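Local coordinates for protein inactive glucansucrase (Lactobacillus reuteri, PDB 5JBD) that is an inactive member of the glucansucrase group, glycosyl hydrolase family 70, built on a TIM-barrel fold, at residues A[362-365]-A[366-370]. Residues are numbered along the deposited sequence; the frame is centred on the assembly and turned at random.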
ATOM      1  N   ILE A 362       0.959 -27.241 -17.472  1.00 23.80           N
ATOM      2  CA  ILE A 362      -0.354 -26.686 -17.807  1.00 23.70           C
ATOM      3  C   ILE A 362      -1.477 -27.126 -16.835  1.00 22.56           C
ATOM      4  O   ILE A 362      -2.399 -26.357 -16.532  1.00 20.67           O
ATOM      5  CB  ILE A 362      -0.724 -27.020 -19.280  1.00 24.24           C
ATOM      6  CG1 ILE A 362      -1.724 -26.008 -19.860  1.00 25.30           C
ATOM      7  CG2 ILE A 362      -1.244 -28.451 -19.417  1.00 25.19           C
ATOM      8  CD1 ILE A 362      -1.140 -24.633 -20.134  1.00 26.45           C
ATOM      9  N   GLY A 363      -1.391 -28.357 -16.350  1.00 22.17           N
ATOM     10  CA  GLY A 363      -2.379 -28.888 -15.406  1.00 21.86           C
ATOM     11  C   GLY A 363      -2.501 -28.162 -14.070  1.00 21.49           C
ATOM     12  O   GLY A 363      -3.516 -28.305 -13.379  1.00 20.09           O
ATOM     13  N   ASN A 364      -1.470 -27.414 -13.685  1.00 21.72           N
ATOM     14  CA  ASN A 364      -1.539 -26.579 -12.481  1.00 22.70           C
ATOM     15  C   ASN A 364      -2.677 -25.548 -12.526  1.00 21.72           C
ATOM     16  O   ASN A 364      -3.192 -25.183 -11.487  1.00 21.63           O
ATOM     17  CB  ASN A 364      -0.209 -25.871 -12.204  1.00 24.52           C
ATOM     18  CG  ASN A 364       0.875 -26.811 -11.704  1.00 27.68           C
ATOM     19  OD1 ASN A 364       0.793 -28.024 -11.857  1.00 31.71           O
ATOM     20  ND2 ASN A 364       1.923 -26.236 -11.120  1.00 30.17           N
ATOM     21  N   LEU A 365      -3.082 -25.102 -13.709  1.00 21.06           N
ATOM     22  CA  LEU A 365      -4.248 -24.203 -13.843  1.00 20.78           C
ATOM     23  C   LEU A 365      -5.564 -24.826 -13.336  1.00 21.09           C
ATOM     24  O   LEU A 365      -6.499 -24.112 -12.965  1.00 19.37           O
ATOM     25  CB  LEU A 365      -4.424 -23.766 -15.300  1.00 20.94           C
ATOM     26  CG  LEU A 365      -3.273 -22.955 -15.915  1.00 21.33           C
ATOM     27  CD1 LEU A 365      -3.340 -22.933 -17.427  1.00 21.15           C
ATOM     28  CD2 LEU A 365      -3.261 -21.541 -15.360  1.00 21.94           C
ATOM     29  N   ILE A 366      -5.627 -26.155 -13.325  1.00 20.64           N
ATOM     30  CA  ILE A 366      -6.793 -26.879 -12.886  1.00 20.81           C
ATOM     31  C   ILE A 366      -6.847 -26.941 -11.362  1.00 20.34           C
ATOM     32  O   ILE A 366      -7.904 -26.720 -10.768  1.00 20.06           O
ATOM     33  CB  ILE A 366      -6.806 -28.330 -13.452  1.00 21.77           C
ATOM     34  CG1 ILE A 366      -6.756 -28.319 -14.984  1.00 21.95           C
ATOM     35  CG2 ILE A 366      -8.063 -29.067 -12.989  1.00 23.41           C
ATOM     36  CD1 ILE A 366      -6.509 -29.667 -15.640  1.00 22.87           C
ATOM     37  N   THR A 367      -5.703 -27.227 -10.742  1.00 20.51           N
ATOM     38  CA  THR A 367      -5.649 -27.579  -9.322  1.00 22.10           C
ATOM     39  C   THR A 367      -5.102 -26.505  -8.362  1.00 22.44           C
ATOM     40  O   THR A 367      -5.444 -26.518  -7.181  1.00 22.14           O
ATOM     41  CB  THR A 367      -4.756 -28.812  -9.139  1.00 21.58           C
ATOM     42  OG1 THR A 367      -3.461 -28.535  -9.672  1.00 22.04           O
ATOM     43  CG2 THR A 367      -5.331 -30.013  -9.881  1.00 23.21           C
ATOM     44  N   ASN A 368      -4.248 -25.596  -8.849  1.00 22.48           N
ATOM     45  CA  ASN A 368      -3.454 -24.731  -7.947  1.00 23.02           C
ATOM     46  C   ASN A 368      -4.082 -23.338  -7.819  1.00 22.14           C
ATOM     47  O   ASN A 368      -3.559 -22.326  -8.296  1.00 21.96           O
ATOM     48  CB  ASN A 368      -1.982 -24.726  -8.372  1.00 22.88           C
ATOM     49  CG  ASN A 368      -1.330 -26.108  -8.236  1.00 24.55           C
ATOM     50  OD1 ASN A 368      -1.970 -27.085  -7.831  1.00 24.38           O
ATOM     51  ND2 ASN A 368      -0.051 -26.189  -8.556  1.00 23.18           N
ATOM     52  N   SER A 369      -5.245 -23.353  -7.176  1.00 21.48           N
ATOM     53  CA  SER A 369      -6.074 -22.189  -6.894  1.00 21.33           C
ATOM     54  C   SER A 369      -6.893 -22.528  -5.667  1.00 21.61           C
ATOM     55  O   SER A 369      -6.990 -23.702  -5.299  1.00 20.94           O
ATOM     56  CB  SER A 369      -6.979 -21.900  -8.091  1.00 21.78           C
ATOM     57  OG  SER A 369      -8.099 -21.125  -7.769  1.00 22.43           O
ATOM     58  N   ILE A 370      -7.499 -21.528  -5.033  1.00 21.06           N
ATOM     59  CA  ILE A 370      -8.468 -21.794  -3.950  1.00 20.90           C
ATOM     60  C   ILE A 370      -9.684 -22.626  -4.445  1.00 21.94           C
ATOM     61  O   ILE A 370     -10.346 -23.260  -3.637  1.00 21.75           O
ATOM     62  CB  ILE A 370      -8.916 -20.486  -3.233  1.00 21.06           C
ATOM     63  CG1 ILE A 370      -9.429 -20.774  -1.812  1.00 22.20           C
ATOM     64  CG2 ILE A 370      -9.932 -19.692  -4.066  1.00 20.13           C
ATOM     65  CD1 ILE A 370      -8.348 -21.205  -0.845  1.00 23.05           C
TER
HETATM   66  O   HOH W   1      -1.758 -30.211 -11.101  1.00 28.21           O
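The side chains of Asn364 and Asn368 meet at a slant across the single turn of the short helix 364-367, in a family 70 chain of the TIM-barrel clan, their amide planes 46° apart. The two ND2 atoms lie 3.2 Å apart; both are donors, so this is proximity without a hydrogen bond. In each side chain CG is anti to the carbonyl carbon, which sends both out on the same side of the turn, and ND2 of Asn368 sits over the amide face of Asn364, 3.3 Å from its CG. The backbone supplies the grip between them: Asn368 N donates to Asn364 O at 2.9 Å, whereas Thr367 N reaches that oxygen weakly. Ile366 N donates to Gly363 O (3.0 Å), an i to i+3 bond, where Asn368 to Asn364 spans four, and CB of Ile366 rests against the Gly363 oxygen. The chain then leaves helical geometry at Asn368, the centre of an inverse gamma turn. Leu365 and Ile366 are buried and pack on Met503 and Leu511 of strands 501-505 and 510-515, and Leu365 also meets Leu349 of helix 343-354, joining the turn to both that helix and the antiparallel sheet. On the polar side a water donates to Thr367 OG1 and, weakly, to Asn364 OD1. Thr367 OG1, placed by chi1 57° between its own N and carbonyl carbon, donates to Asn368 OD1 at 2.8 Å from 61° above the amide plane.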